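Local coordinates for protein enoyl-CoA hydratase (PDB 2PPY) that probably hydrates the double bond of enoyl-CoA thioesters in fatty acid beta-oxidation, at residues A[54-59]-A[100-105]. Residues are numbered along the deposited sequence; the frame is centred on the assembly and turned at random.
Sequences KVVIVM and SPQVYI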
ATOM      1  N   LYS A  54      21.327  16.732  16.889  1.00 21.45           N
ATOM      2  CA  LYS A  54      20.289  15.741  17.106  1.00 21.42           C
ATOM      3  C   LYS A  54      18.884  16.334  16.969  1.00 24.92           C
ATOM      4  O   LYS A  54      17.909  15.608  16.781  1.00 24.87           O
ATOM      5  CB  LYS A  54      20.462  15.112  18.491  1.00 30.85           C
ATOM      6  CG  LYS A  54      21.663  14.159  18.618  1.00 36.76           C
ATOM      7  CD  LYS A  54      22.996  14.882  18.549  1.00 34.32           C
ATOM      8  CE  LYS A  54      24.153  13.992  19.019  1.00 35.15           C
ATOM      9  NZ  LYS A  54      24.442  12.831  18.128  1.00 23.18           N
ATOM     10  N   VAL A  55      18.787  17.655  17.062  1.00 21.02           N
ATOM     11  CA  VAL A  55      17.504  18.327  16.948  1.00 19.97           C
ATOM     12  C   VAL A  55      17.615  19.592  16.108  1.00 19.62           C
ATOM     13  O   VAL A  55      18.623  20.297  16.150  1.00 23.98           O
ATOM     14  CB  VAL A  55      16.946  18.720  18.338  1.00 21.75           C
ATOM     15  CG1 VAL A  55      15.573  19.361  18.186  1.00 17.63           C
ATOM     16  CG2 VAL A  55      16.865  17.495  19.236  1.00 17.13           C
ATOM     17  N   VAL A  56      16.574  19.879  15.341  1.00 23.88           N
ATOM     18  CA  VAL A  56      16.566  21.076  14.516  1.00 18.56           C
ATOM     19  C   VAL A  56      15.296  21.874  14.768  1.00 18.71           C
ATOM     20  O   VAL A  56      14.190  21.339  14.694  1.00 20.27           O
ATOM     21  CB  VAL A  56      16.638  20.745  13.016  1.00 22.69           C
ATOM     22  CG1 VAL A  56      16.582  22.038  12.202  1.00 21.56           C
ATOM     23  CG2 VAL A  56      17.914  19.972  12.707  1.00 12.84           C
ATOM     24  N   ILE A  57      15.461  23.150  15.093  1.00 17.76           N
ATOM     25  CA  ILE A  57      14.316  24.015  15.319  1.00 17.06           C
ATOM     26  C   ILE A  57      14.248  25.013  14.171  1.00 17.77           C
ATOM     27  O   ILE A  57      15.219  25.709  13.881  1.00 18.76           O
ATOM     28  CB  ILE A  57      14.433  24.832  16.622  1.00 15.19           C
ATOM     29  CG1 ILE A  57      14.583  23.910  17.828  1.00  9.83           C
ATOM     30  CG2 ILE A  57      13.184  25.689  16.792  1.00 14.87           C
ATOM     31  CD1 ILE A  57      14.844  24.664  19.134  1.00 13.19           C
ATOM     32  N   VAL A  58      13.106  25.082  13.510  1.00 18.74           N
ATOM     33  CA  VAL A  58      12.961  26.034  12.430  1.00 21.18           C
ATOM     34  C   VAL A  58      12.113  27.178  12.970  1.00 22.51           C
ATOM     35  O   VAL A  58      10.995  26.964  13.429  1.00 20.99           O
ATOM     36  CB  VAL A  58      12.276  25.392  11.209  1.00 15.38           C
ATOM     37  CG1 VAL A  58      12.165  26.407  10.076  1.00 16.89           C
ATOM     38  CG2 VAL A  58      13.070  24.167  10.761  1.00  9.62           C
HETATM   39  N   MSE A  59      12.671  28.385  12.955  1.00 20.73           N
HETATM   40  CA  MSE A  59      11.946  29.555  13.434  1.00 23.82           C
HETATM   41  C   MSE A  59      12.118  30.748  12.507  1.00 21.13           C
HETATM   42  O   MSE A  59      12.926  30.716  11.582  1.00 20.03           O
HETATM   43  CB  MSE A  59      12.362  29.917  14.868  1.00 28.39           C
HETATM   44  CG  MSE A  59      13.824  29.704  15.215  1.00 36.74           C
HETATM   45 SE   MSE A  59      14.235  30.306  17.030  1.00 48.92          SE
HETATM   46  CE  MSE A  59      13.882  28.699  18.032  1.00 38.77           C
ATOM     47  N   SER A 100      15.627  12.373   7.702  1.00 13.35           N
ATOM     48  CA  SER A 100      16.775  12.841   8.486  1.00 14.50           C
ATOM     49  C   SER A 100      16.833  12.308   9.921  1.00 18.10           C
ATOM     50  O   SER A 100      15.804  12.091  10.558  1.00 16.29           O
ATOM     51  CB  SER A 100      16.793  14.373   8.517  1.00 17.67           C
ATOM     52  OG  SER A 100      16.893  14.907   7.207  1.00 16.06           O
ATOM     53  N   PRO A 101      18.049  12.111  10.455  1.00 20.45           N
ATOM     54  CA  PRO A 101      18.221  11.602  11.818  1.00 21.62           C
ATOM     55  C   PRO A 101      17.711  12.561  12.885  1.00 20.56           C
ATOM     56  O   PRO A 101      17.243  12.125  13.937  1.00 24.06           O
ATOM     57  CB  PRO A 101      19.737  11.400  11.935  1.00 22.53           C
ATOM     58  CG  PRO A 101      20.202  11.277  10.521  1.00 23.53           C
ATOM     59  CD  PRO A 101      19.356  12.297   9.806  1.00 24.63           C
ATOM     60  N   GLN A 102      17.815  13.862  12.618  1.00 18.37           N
ATOM     61  CA  GLN A 102      17.385  14.885  13.572  1.00 20.88           C
ATOM     62  C   GLN A 102      15.881  15.049  13.636  1.00 24.06           C
ATOM     63  O   GLN A 102      15.180  14.848  12.644  1.00 17.80           O
ATOM     64  CB  GLN A 102      17.956  16.267  13.220  1.00 24.05           C
ATOM     65  CG  GLN A 102      19.460  16.422  13.261  1.00 24.19           C
ATOM     66  CD  GLN A 102      20.135  15.865  12.031  1.00 27.48           C
ATOM     67  OE1 GLN A 102      19.530  15.779  10.959  1.00 19.80           O
ATOM     68  NE2 GLN A 102      21.405  15.500  12.172  1.00 18.85           N
ATOM     69  N   VAL A 103      15.397  15.442  14.810  1.00 22.52           N
ATOM     70  CA  VAL A 103      13.982  15.701  15.004  1.00 18.27           C
ATOM     71  C   VAL A 103      13.783  17.157  14.588  1.00 21.97           C
ATOM     72  O   VAL A 103      14.441  18.059  15.116  1.00 19.92           O
ATOM     73  CB  VAL A 103      13.573  15.529  16.484  1.00 18.94           C
ATOM     74  CG1 VAL A 103      12.160  16.051  16.708  1.00 14.50           C
ATOM     75  CG2 VAL A 103      13.653  14.063  16.870  1.00 25.13           C
ATOM     76  N   TYR A 104      12.896  17.382  13.627  1.00 19.30           N
ATOM     77  CA  TYR A 104      12.613  18.729  13.152  1.00 18.55           C
ATOM     78  C   TYR A 104      11.373  19.323  13.825  1.00 19.67           C
ATOM     79  O   TYR A 104      10.284  18.755  13.762  1.00 20.22           O
ATOM     80  CB  TYR A 104      12.434  18.723  11.629  1.00 18.03           C
ATOM     81  CG  TYR A 104      13.731  18.867  10.856  1.00 17.76           C
ATOM     82  CD1 TYR A 104      14.738  17.906  10.950  1.00 18.81           C
ATOM     83  CD2 TYR A 104      13.961  19.985  10.057  1.00 12.60           C
ATOM     84  CE1 TYR A 104      15.951  18.061  10.266  1.00 17.58           C
ATOM     85  CE2 TYR A 104      15.163  20.150   9.373  1.00 17.56           C
ATOM     86  CZ  TYR A 104      16.151  19.188   9.483  1.00 15.94           C
ATOM     87  OH  TYR A 104      17.336  19.369   8.820  1.00 15.04           O
ATOM     88  N   ILE A 105      11.552  20.471  14.470  1.00 19.33           N
ATOM     89  CA  ILE A 105      10.460  21.147  15.161  1.00 18.87           C
ATOM     90  C   ILE A 105      10.223  22.516  14.535  1.00 21.97           C
ATOM     91  O   ILE A 105      11.156  23.301  14.375  1.00 23.33           O
ATOM     92  CB  ILE A 105      10.785  21.366  16.658  1.00 13.20           C
ATOM     93  CG1 ILE A 105      11.188  20.043  17.308  1.00 11.55           C
ATOM     94  CG2 ILE A 105       9.568  21.956  17.384  1.00  6.07           C
ATOM     95  CD1 ILE A 105      11.642  20.202  18.745  1.00 14.15           C
TER
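Val56 and Tyr104 stand side by side on neighbouring parallel strands of the central crotonase sheet, their side chains leaving the same face. The Tyr104 ring turns one face to Val56, whose CB sits over its centre in a CH-pi contact, 3.7 Å from the centroid. Both methyls of Val56 spread over the same face: CG1, anti to the backbone N, meets Tyr104 CE2 at 3.7 Å, and CG2 lies beside Tyr104 CE1. Val56 CG2 also packs against Gln102 CB at 3.7 Å, and the bent Gln102 chain carries NE2 to Ile53 O. Helix 34-48 lies over this face, with Ile47 on Val56 and Ile44 on Tyr104. An alanine in place of Tyr104 would remove the ring and probably leave Val56 and Ile44 poorly packed. On the reverse face, Val55 CG1 meets Ile105 CD1 at a slant, 4.1 Å apart. Between the two layers the backbones form a parallel ladder: Val56 N donates to Val103 O and Val56 O accepts from Ile105 N, both at 2.8 Å. Val103 N reaches Lys54 O at 3.2 Å, 30° out of the carbonyl plane. Val56 thus has its backbone polar groups satisfied within the sheet and its buried side chain packed mainly against carbon.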